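Local coordinates for protein type C neurotoxin (Clostridium botulinum, PDB 3PME) that probably binds gangliosides and membrane lipids at nerve cells, as the receptor-binding part of a mosaic C/D botulinum neurotoxin, at residues Ser5-Leu10 / Asp197-Lys203; Val71-Ile75 / Val213-Ile218; Pro251-Leu256 / Ala328-Gln332. All coordinates share one frame; numbering follows the deposited sequence.

Contact 1 is mostly buried and joins two strands of the N-terminal lectin-like domain through direct backbone hydrogen bonds. Contact 2, partly buried, sets a helix against the same sheet chiefly through side chains, one water helping, with no direct backbone-to-backbone hydrogen bond; the two contacts touch, because strands 193-201 and 68-77 are neighbours in that sheet. Contact 3, in the C-terminal trefoil domain, has its centre about 41 Å from that of contact 2. It is also only partly buried, and there a single direct backbone bond is supplemented by water and leucine packing.

Contact 1: residues Ser5-Leu10 / Asp197-Lys203; sequences SKILSL and DFNIFSK
Ile7 and Leu8 both face Ile200, forming a classic beta bulge in the antiparallel pairing of strands 6-13 and 193-201. Ile7 N donates to Ile200 O at 2.9 Å, while Leu8 N adds a weaker bond to the same oxygen; Ile200 N returns a bond to Leu8 O at 3.0 Å. The apolar side is closely packed. With chi1 at 61°, Ile7 holds CG1 between its backbone N and carbonyl carbon, and CD1 settles 3.7 Å from Ile200 CG2. Leu8 CD2 touches Ile200 CD1 and also reaches the edge of the Phe198 ring, 4.0 Å from CE1.

The outer end is more open and more polar. Ser202 N binds Ser5 O at 2.8 Å, and the aliphatic part of exposed Lys203 runs past Ser5, whose OG is held by Ile2 O. At the Leu10 end, Leu10 N bonds to Phe198 O, and water 1 accepts from Phe198 N and donates to Leu10 O, standing in for the second bond of that pair.

Strand 193-201 also pairs with strand 68-77, through Asn199 to Ser72 and Phe201 to Ser70. On the apolar face, Leu8 and Ile200 meet Ile179 of strand 178-181.

Contact 2: residues Val71-Ile75 / Val213-Ile218; sequences VSFWI and VYEGQI
Trp74 reaches from strand 68-77 to Tyr214, Gln217 and Ile218 of helix 207-218, packing a helix onto a sheet of the lectin-like jelly roll. The short segments cross at -35° with their axes 10.3 Å apart, a gap bridged largely by the indole and the Gln217 side chain.

Apolar contact gathers at the far end of that ring. Trp74 CH2 lies 3.5 Å from Tyr214 CE1 and 3.6 Å from Ile218 CB. The two aromatic planes are only 25° apart, yet they have slid past each other until the rings barely overlap, so the meeting is one of neighbouring ring atoms and not a full stack. From the neighbouring strands, Phe142 and Arg196 also meet the indole, the latter by a cation-pi contact.

Polar contact centres on Gln217. Its CG is anti to the carbonyl carbon, and the chain then extends toward the strand to present the amide oxygen. Buried Ser72 joins through water 2: its OG donates to the water at 2.7 Å, and the water donates onward to Gln217 OE1. That oxygen therefore accepts twice, its second donor being Trp74 NE1 at 2.9 Å, with OE1 only 6° out of the indole plane.

Contact 3: residues Pro251-Leu256 / Ala328-Gln332; sequences PKNNIL and ALKLQ
Leu256 N approaches the carbonyl of Leu329 from outside its plane, tilted 28° from it, and closes a 2.9 Å hydrogen bond, the sole direct one between the segments. Ile255 CA sits near the same oxygen at 3.3 Å. A second carbonyl, that of Asn254, meets aliphatic carbon instead: Lys330 CG lies 3.3 Å from Asn254 O, and the bend at chi3 brings CE near the same oxygen. The proline ring of Pro251 is touched through CB and CG by Leu331 CD1, at 3.9 Å from CB; a bound sulfate, probably from the crystallisation liquor, lies about 4 Å from the proline side chain.

Residues 251-256 form the tip of a beta hairpin in the beta-trefoil domain, its strands 247-252 and 255-260 joined by a type I' turn from Lys252 to Ile255. Asn253 and Asn254 take positive phi angles, and Lys252 and Ile255 exchange backbone bonds across the turn. Lys252 O also accepts from Trp376 NE1.

Strand 326-332 receives this hairpin on the edge opposite strand 302-308, one of its sheet partners, and where the backbones stand too far apart water fills in. Leu331 N donates to water 3, which makes a weak bond to Asn254 O; Leu329 N donates to water 4, which also lies 2.7 Å from Leu256 O.

Leu256 spans two positions along one face of the strand: CD1 meets Leu329 CB at 4.0 Å, whereas CD2 meets Leu331 CG at 3.8 Å, the Leu256 and Leu331 side chains crossing at about a right angle. Ile255 CG2 rests against Ala328 CB.

Contact 1: residues Ser5-Leu10 / Asp197-Lys203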
loop_
_atom_site.group_PDB
_atom_site.type_symbol
_atom_site.label_atom_id
_atom_site.label_comp_id
_atom_site.label_asym_id
_atom_site.label_seq_id
_atom_site.Cartn_x
_atom_site.Cartn_y
_atom_site.Cartn_z
ATOM N N SER A 5 24.960 -7.820 -6.733
ATOM C CA SER A 5 25.620 -6.728 -6.026
ATOM C C SER A 5 25.022 -6.508 -4.642
ATOM O O SER A 5 25.372 -5.558 -3.956
ATOM C CB SER A 5 25.527 -5.436 -6.833
ATOM O OG SER A 5 24.173 -5.056 -7.017
ATOM N N LYS A 6 24.118 -7.392 -4.238
ATOM C CA LYS A 6 23.489 -7.280 -2.926
ATOM C C LYS A 6 24.478 -7.698 -1.838
ATOM O O LYS A 6 24.952 -8.836 -1.835
ATOM C CB LYS A 6 22.228 -8.145 -2.883
ATOM C CG LYS A 6 21.241 -7.767 -1.803
ATOM C CD LYS A 6 19.818 -8.189 -2.176
ATOM C CE LYS A 6 19.751 -9.657 -2.543
ATOM N NZ LYS A 6 18.339 -10.113 -2.762
ATOM N N ILE A 7 24.807 -6.786 -0.928
ATOM C CA ILE A 7 25.727 -7.114 0.161
ATOM C C ILE A 7 25.011 -7.253 1.507
ATOM O O ILE A 7 25.618 -7.609 2.510
ATOM C CB ILE A 7 26.922 -6.132 0.250
ATOM C CG1 ILE A 7 26.453 -4.700 0.504
ATOM C CG2 ILE A 7 27.764 -6.205 -1.019
ATOM C CD1 ILE A 7 26.164 -4.409 1.953
ATOM N N LEU A 8 23.713 -6.960 1.517
ATOM C CA LEU A 8 22.881 -7.199 2.692
ATOM C C LEU A 8 21.452 -7.365 2.218
ATOM O O LEU A 8 20.970 -6.582 1.411
ATOM C CB LEU A 8 22.980 -6.042 3.691
ATOM C CG LEU A 8 22.079 -6.184 4.921
ATOM C CD1 LEU A 8 22.546 -7.341 5.788
ATOM C CD2 LEU A 8 22.072 -4.897 5.735
ATOM N N SER A 9 20.782 -8.411 2.685
ATOM C CA SER A 9 19.397 -8.643 2.326
ATOM C C SER A 9 18.680 -9.274 3.511
ATOM O O SER A 9 18.844 -10.471 3.788
ATOM C CB SER A 9 19.313 -9.552 1.090
ATOM O OG SER A 9 17.991 -9.608 0.581
ATOM N N LEU A 10 17.895 -8.469 4.227
ATOM C CA LEU A 10 17.182 -8.978 5.389
ATOM C C LEU A 10 15.915 -9.669 4.922
ATOM O O LEU A 10 15.006 -9.044 4.368
ATOM C CB LEU A 10 16.853 -7.863 6.384
ATOM C CG LEU A 10 18.036 -7.077 6.946
ATOM C CD1 LEU A 10 17.511 -6.007 7.901
ATOM C CD2 LEU A 10 19.027 -8.004 7.652
ATOM N N ASP A 197 11.682 -5.849 3.133
ATOM C CA ASP A 197 12.613 -6.088 2.039
ATOM C C ASP A 197 13.805 -5.128 2.069
ATOM O O ASP A 197 14.173 -4.532 1.057
ATOM C CB ASP A 197 11.888 -6.058 0.688
ATOM C CG ASP A 197 10.848 -7.161 0.562
ATOM O OD1 ASP A 197 11.245 -8.338 0.448
ATOM O OD2 ASP A 197 9.646 -6.851 0.580
ATOM N N PHE A 198 14.418 -4.997 3.235
ATOM C CA PHE A 198 15.578 -4.117 3.361
ATOM C C PHE A 198 16.823 -4.719 2.691
ATOM O O PHE A 198 17.247 -5.832 3.044
ATOM C CB PHE A 198 15.883 -3.788 4.818
ATOM C CG PHE A 198 16.929 -2.722 4.967
ATOM C CD1 PHE A 198 18.274 -3.060 5.065
ATOM C CD2 PHE A 198 16.565 -1.389 4.978
ATOM C CE1 PHE A 198 19.246 -2.079 5.176
ATOM C CE2 PHE A 198 17.530 -0.391 5.090
ATOM C CZ PHE A 198 18.874 -0.738 5.186
ATOM N N ASN A 199 17.386 -3.972 1.734
ATOM C CA ASN A 199 18.546 -4.399 0.942
ATOM C C ASN A 199 19.593 -3.299 0.839
ATOM O O ASN A 199 19.260 -2.117 0.735
ATOM C CB ASN A 199 18.130 -4.731 -0.495
ATOM C CG ASN A 199 17.335 -6.012 -0.592
ATOM O OD1 ASN A 199 17.634 -6.980 0.088
ATOM N ND2 ASN A 199 16.336 -6.030 -1.467
ATOM N N ILE A 200 20.867 -3.687 0.820
ATOM C CA ILE A 200 21.922 -2.748 0.457
ATOM C C ILE A 200 22.730 -3.350 -0.681
ATOM O O ILE A 200 23.033 -4.531 -0.660
ATOM C CB ILE A 200 22.833 -2.410 1.643
ATOM C CG1 ILE A 200 22.016 -1.754 2.760
ATOM C CG2 ILE A 200 23.978 -1.463 1.194
ATOM C CD1 ILE A 200 22.797 -1.412 4.009
ATOM N N PHE A 201 23.054 -2.528 -1.674
ATOM C CA PHE A 201 23.773 -2.970 -2.870
ATOM C C PHE A 201 25.096 -2.222 -2.947
ATOM O O PHE A 201 25.185 -1.066 -2.525
ATOM C CB PHE A 201 22.961 -2.656 -4.134
ATOM C CG PHE A 201 21.602 -3.305 -4.175
ATOM C CD1 PHE A 201 20.515 -2.722 -3.528
ATOM C CD2 PHE A 201 21.408 -4.483 -4.879
ATOM C CE1 PHE A 201 19.268 -3.322 -3.569
ATOM C CE2 PHE A 201 20.168 -5.083 -4.926
ATOM C CZ PHE A 201 19.093 -4.499 -4.272
ATOM N N SER A 202 26.113 -2.875 -3.501
ATOM C CA SER A 202 27.440 -2.269 -3.617
ATOM C C SER A 202 27.632 -1.580 -4.962
ATOM O O SER A 202 28.749 -1.464 -5.465
ATOM C CB SER A 202 28.520 -3.330 -3.440
ATOM O OG SER A 202 28.391 -4.307 -4.456
ATOM N N LYS A 203 26.536 -1.139 -5.556
ATOM C CA LYS A 203 26.600 -0.354 -6.774
ATOM C C LYS A 203 25.436 0.619 -6.785
ATOM O O LYS A 203 24.481 0.463 -6.020
ATOM C CB LYS A 203 26.539 -1.260 -8.005
ATOM C CG LYS A 203 25.228 -2.005 -8.141
ATOM C CD LYS A 203 25.261 -3.027 -9.265
ATOM C CE LYS A 203 24.869 -2.424 -10.595
ATOM N NZ LYS A 203 24.742 -3.495 -11.627
HETATM O O HOH W 1 13.582 -6.795 5.415
#

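Contact 2: residues Val71-Ile75 / Val213-Ile218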
loop_
_atom_site.group_PDB
_atom_site.type_symbol
_atom_site.label_atom_id
_atom_site.label_comp_id
_atom_site.label_asym_id
_atom_site.label_seq_id
_atom_site.Cartn_x
_atom_site.Cartn_y
_atom_site.Cartn_z
ATOM N N VAL A 71 20.455 1.700 -1.410
ATOM C CA VAL A 71 19.720 1.142 -0.297
ATOM C C VAL A 71 18.265 1.097 -0.742
ATOM O O VAL A 71 17.756 2.095 -1.244
ATOM C CB VAL A 71 19.853 2.031 0.947
ATOM C CG1 VAL A 71 19.014 1.464 2.066
ATOM C CG2 VAL A 71 21.342 2.172 1.364
ATOM N N SER A 72 17.599 -0.044 -0.598
ATOM C CA SER A 72 16.187 -0.115 -0.953
ATOM C C SER A 72 15.378 -0.798 0.141
ATOM O O SER A 72 15.878 -1.666 0.838
ATOM C CB SER A 72 15.985 -0.828 -2.290
ATOM O OG SER A 72 16.256 -2.217 -2.183
ATOM N N PHE A 73 14.125 -0.383 0.296
ATOM C CA PHE A 73 13.223 -0.990 1.277
ATOM C C PHE A 73 11.862 -0.369 1.076
ATOM O O PHE A 73 11.754 0.677 0.441
ATOM C CB PHE A 73 13.685 -0.701 2.711
ATOM C CG PHE A 73 13.848 0.771 3.020
ATOM C CD1 PHE A 73 15.051 1.415 2.750
ATOM C CD2 PHE A 73 12.817 1.504 3.587
ATOM C CE1 PHE A 73 15.217 2.762 3.022
ATOM C CE2 PHE A 73 12.967 2.859 3.870
ATOM C CZ PHE A 73 14.182 3.500 3.580
ATOM N N TRP A 74 10.820 -1.004 1.616
ATOM C CA TRP A 74 9.504 -0.377 1.661
ATOM C C TRP A 74 9.260 0.073 3.086
ATOM O O TRP A 74 9.752 -0.539 4.033
ATOM C CB TRP A 74 8.399 -1.366 1.265
ATOM C CG TRP A 74 8.566 -1.957 -0.087
ATOM C CD1 TRP A 74 9.572 -2.781 -0.505
ATOM C CD2 TRP A 74 7.695 -1.782 -1.207
ATOM N NE1 TRP A 74 9.378 -3.127 -1.814
ATOM C CE2 TRP A 74 8.237 -2.523 -2.274
ATOM C CE3 TRP A 74 6.501 -1.075 -1.410
ATOM C CZ2 TRP A 74 7.634 -2.568 -3.531
ATOM C CZ3 TRP A 74 5.898 -1.126 -2.657
ATOM C CH2 TRP A 74 6.464 -1.869 -3.702
ATOM N N ILE A 75 8.469 1.123 3.252
ATOM C CA ILE A 75 8.143 1.614 4.579
ATOM C C ILE A 75 6.658 2.010 4.636
ATOM O O ILE A 75 6.059 2.387 3.621
ATOM C CB ILE A 75 9.079 2.793 4.972
ATOM C CG1 ILE A 75 8.973 3.126 6.467
ATOM C CG2 ILE A 75 8.849 4.009 4.058
ATOM C CD1 ILE A 75 10.145 3.982 6.976
ATOM N N VAL A 213 13.464 -4.039 -9.232
ATOM C CA VAL A 213 13.311 -4.347 -7.811
ATOM C C VAL A 213 11.901 -3.983 -7.325
ATOM O O VAL A 213 11.222 -4.795 -6.703
ATOM C CB VAL A 213 14.382 -3.646 -6.949
ATOM C CG1 VAL A 213 14.199 -3.996 -5.465
ATOM C CG2 VAL A 213 15.783 -4.042 -7.407
ATOM N N TYR A 214 11.463 -2.772 -7.632
ATOM C CA TYR A 214 10.119 -2.305 -7.283
ATOM C C TYR A 214 9.021 -3.255 -7.761
ATOM O O TYR A 214 8.172 -3.691 -6.973
ATOM C CB TYR A 214 9.907 -0.908 -7.868
ATOM C CG TYR A 214 8.528 -0.290 -7.700
ATOM C CD1 TYR A 214 7.932 -0.158 -6.444
ATOM C CD2 TYR A 214 7.852 0.225 -8.800
ATOM C CE1 TYR A 214 6.677 0.451 -6.305
ATOM C CE2 TYR A 214 6.615 0.821 -8.677
ATOM C CZ TYR A 214 6.026 0.932 -7.428
ATOM O OH TYR A 214 4.798 1.540 -7.324
ATOM N N GLU A 215 9.026 -3.586 -9.047
ATOM C CA GLU A 215 7.942 -4.414 -9.581
ATOM C C GLU A 215 7.989 -5.849 -9.056
ATOM O O GLU A 215 6.946 -6.498 -8.875
ATOM C CB GLU A 215 7.924 -4.373 -11.106
ATOM C CG GLU A 215 7.682 -2.977 -11.641
ATOM C CD GLU A 215 6.795 -2.959 -12.866
ATOM O OE1 GLU A 215 6.131 -3.981 -13.139
ATOM O OE2 GLU A 215 6.756 -1.917 -13.551
ATOM N N GLY A 216 9.192 -6.342 -8.794
ATOM C CA GLY A 216 9.346 -7.658 -8.214
ATOM C C GLY A 216 8.693 -7.689 -6.849
ATOM O O GLY A 216 7.921 -8.596 -6.527
ATOM N N GLN A 217 8.965 -6.661 -6.058
ATOM C CA GLN A 217 8.602 -6.674 -4.648
ATOM C C GLN A 217 7.194 -6.163 -4.359
ATOM O O GLN A 217 6.694 -6.330 -3.246
ATOM C CB GLN A 217 9.630 -5.889 -3.839
ATOM C CG GLN A 217 11.015 -6.543 -3.835
ATOM C CD GLN A 217 12.030 -5.724 -3.077
ATOM O OE1 GLN A 217 11.752 -4.597 -2.677
ATOM N NE2 GLN A 217 13.206 -6.293 -2.858
ATOM N N ILE A 218 6.549 -5.553 -5.346
ATOM C CA ILE A 218 5.178 -5.087 -5.123
ATOM C C ILE A 218 4.185 -6.245 -5.146
ATOM O O ILE A 218 3.066 -6.102 -4.658
ATOM C CB ILE A 218 4.755 -3.983 -6.103
ATOM C CG1 ILE A 218 3.597 -3.164 -5.514
ATOM C CG2 ILE A 218 4.404 -4.574 -7.452
ATOM C CD1 ILE A 218 3.321 -1.840 -6.235
HETATM O O HOH W 2 14.075 -3.661 -1.486
#

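Contact 3: residues Pro251-Leu256 / Ala328-Gln332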
loop_
_atom_site.group_PDB
_atom_site.type_symbol
_atom_site.label_atom_id
_atom_site.label_comp_id
_atom_site.label_asym_id
_atom_site.label_seq_id
_atom_site.Cartn_x
_atom_site.Cartn_y
_atom_site.Cartn_z
ATOM N N PRO A 251 -28.007 0.481 0.648
ATOM C CA PRO A 251 -29.184 0.094 -0.128
ATOM C C PRO A 251 -30.245 1.178 -0.042
ATOM O O PRO A 251 -30.532 1.684 1.042
ATOM C CB PRO A 251 -29.666 -1.174 0.584
ATOM C CG PRO A 251 -29.241 -0.989 1.986
ATOM C CD PRO A 251 -27.928 -0.224 1.937
ATOM N N LYS A 252 -30.812 1.547 -1.180
ATOM C CA LYS A 252 -31.885 2.530 -1.201
ATOM C C LYS A 252 -32.870 2.128 -2.285
ATOM O O LYS A 252 -32.507 2.031 -3.453
ATOM C CB LYS A 252 -31.320 3.926 -1.475
ATOM C CG LYS A 252 -32.360 5.035 -1.594
ATOM C CD LYS A 252 -31.668 6.394 -1.670
ATOM C CE LYS A 252 -32.669 7.531 -1.825
ATOM N NZ LYS A 252 -31.975 8.845 -1.739
ATOM N N ASN A 253 -34.112 1.862 -1.894
ATOM C CA ASN A 253 -35.123 1.444 -2.860
ATOM C C ASN A 253 -34.619 0.347 -3.798
ATOM O O ASN A 253 -34.745 0.447 -5.028
ATOM C CB ASN A 253 -35.634 2.643 -3.661
ATOM C CG ASN A 253 -36.555 3.527 -2.853
ATOM O OD1 ASN A 253 -37.330 3.043 -2.031
ATOM N ND2 ASN A 253 -36.477 4.832 -3.085
ATOM N N ASN A 254 -34.020 -0.679 -3.195
ATOM C CA ASN A 254 -33.700 -1.933 -3.872
ATOM C C ASN A 254 -32.441 -1.950 -4.733
ATOM O O ASN A 254 -32.170 -2.934 -5.416
ATOM C CB ASN A 254 -34.903 -2.437 -4.671
ATOM C CG ASN A 254 -36.092 -2.749 -3.784
ATOM O OD1 ASN A 254 -35.935 -3.242 -2.666
ATOM N ND2 ASN A 254 -37.290 -2.452 -4.274
ATOM N N ILE A 255 -31.678 -0.863 -4.715
ATOM C CA ILE A 255 -30.383 -0.873 -5.385
ATOM C C ILE A 255 -29.343 -0.313 -4.426
ATOM O O ILE A 255 -29.673 0.125 -3.317
ATOM C CB ILE A 255 -30.387 -0.067 -6.691
ATOM C CG1 ILE A 255 -30.592 1.413 -6.387
ATOM C CG2 ILE A 255 -31.446 -0.608 -7.666
ATOM C CD1 ILE A 255 -29.990 2.315 -7.431
ATOM N N LEU A 256 -28.083 -0.340 -4.837
ATOM C CA LEU A 256 -27.039 0.244 -4.015
ATOM C C LEU A 256 -26.655 1.621 -4.558
ATOM O O LEU A 256 -26.561 1.821 -5.771
ATOM C CB LEU A 256 -25.805 -0.661 -4.029
ATOM C CG LEU A 256 -25.997 -2.044 -3.428
ATOM C CD1 LEU A 256 -24.718 -2.857 -3.626
ATOM C CD2 LEU A 256 -26.363 -1.922 -1.950
ATOM N N ALA A 328 -27.628 -1.412 -12.488
ATOM C CA ALA A 328 -27.467 -1.165 -11.069
ATOM C C ALA A 328 -27.026 -2.442 -10.355
ATOM O O ALA A 328 -27.069 -3.545 -10.915
ATOM C CB ALA A 328 -28.775 -0.656 -10.479
ATOM N N LEU A 329 -26.597 -2.271 -9.109
ATOM C CA LEU A 329 -26.243 -3.396 -8.251
ATOM C C LEU A 329 -27.295 -3.509 -7.160
ATOM O O LEU A 329 -27.857 -2.505 -6.718
ATOM C CB LEU A 329 -24.865 -3.168 -7.643
ATOM C CG LEU A 329 -23.741 -2.940 -8.645
ATOM C CD1 LEU A 329 -22.452 -2.801 -7.864
ATOM C CD2 LEU A 329 -23.649 -4.096 -9.637
ATOM N N LYS A 330 -27.567 -4.735 -6.718
ATOM C CA LYS A 330 -28.609 -4.960 -5.723
ATOM C C LYS A 330 -28.106 -5.923 -4.670
ATOM O O LYS A 330 -27.088 -6.577 -4.864
ATOM C CB LYS A 330 -29.858 -5.560 -6.388
ATOM C CG LYS A 330 -30.374 -4.743 -7.566
ATOM C CD LYS A 330 -31.420 -5.494 -8.368
ATOM C CE LYS A 330 -32.681 -5.714 -7.566
ATOM N NZ LYS A 330 -33.714 -6.425 -8.376
ATOM N N LEU A 331 -28.833 -5.999 -3.559
ATOM C CA LEU A 331 -28.571 -6.989 -2.518
ATOM C C LEU A 331 -29.510 -8.184 -2.693
ATOM O O LEU A 331 -30.705 -8.013 -2.966
ATOM C CB LEU A 331 -28.780 -6.376 -1.129
ATOM C CG LEU A 331 -27.815 -5.251 -0.736
ATOM C CD1 LEU A 331 -28.045 -4.760 0.687
ATOM C CD2 LEU A 331 -26.388 -5.734 -0.911
ATOM N N GLN A 332 -28.965 -9.382 -2.516
ATOM C CA GLN A 332 -29.741 -10.625 -2.585
ATOM C C GLN A 332 -29.549 -11.420 -1.295
ATOM O O GLN A 332 -28.422 -11.634 -0.851
ATOM C CB GLN A 332 -29.283 -11.463 -3.789
ATOM C CG GLN A 332 -29.847 -12.882 -3.815
ATOM C CD GLN A 332 -29.552 -13.585 -5.122
ATOM O OE1 GLN A 332 -29.945 -13.121 -6.200
ATOM N NE2 GLN A 332 -28.841 -14.701 -5.044
HETATM O O HOH W 3 -31.369 -4.626 -3.100
HETATM O O HOH W 4 -26.327 0.275 -8.011
#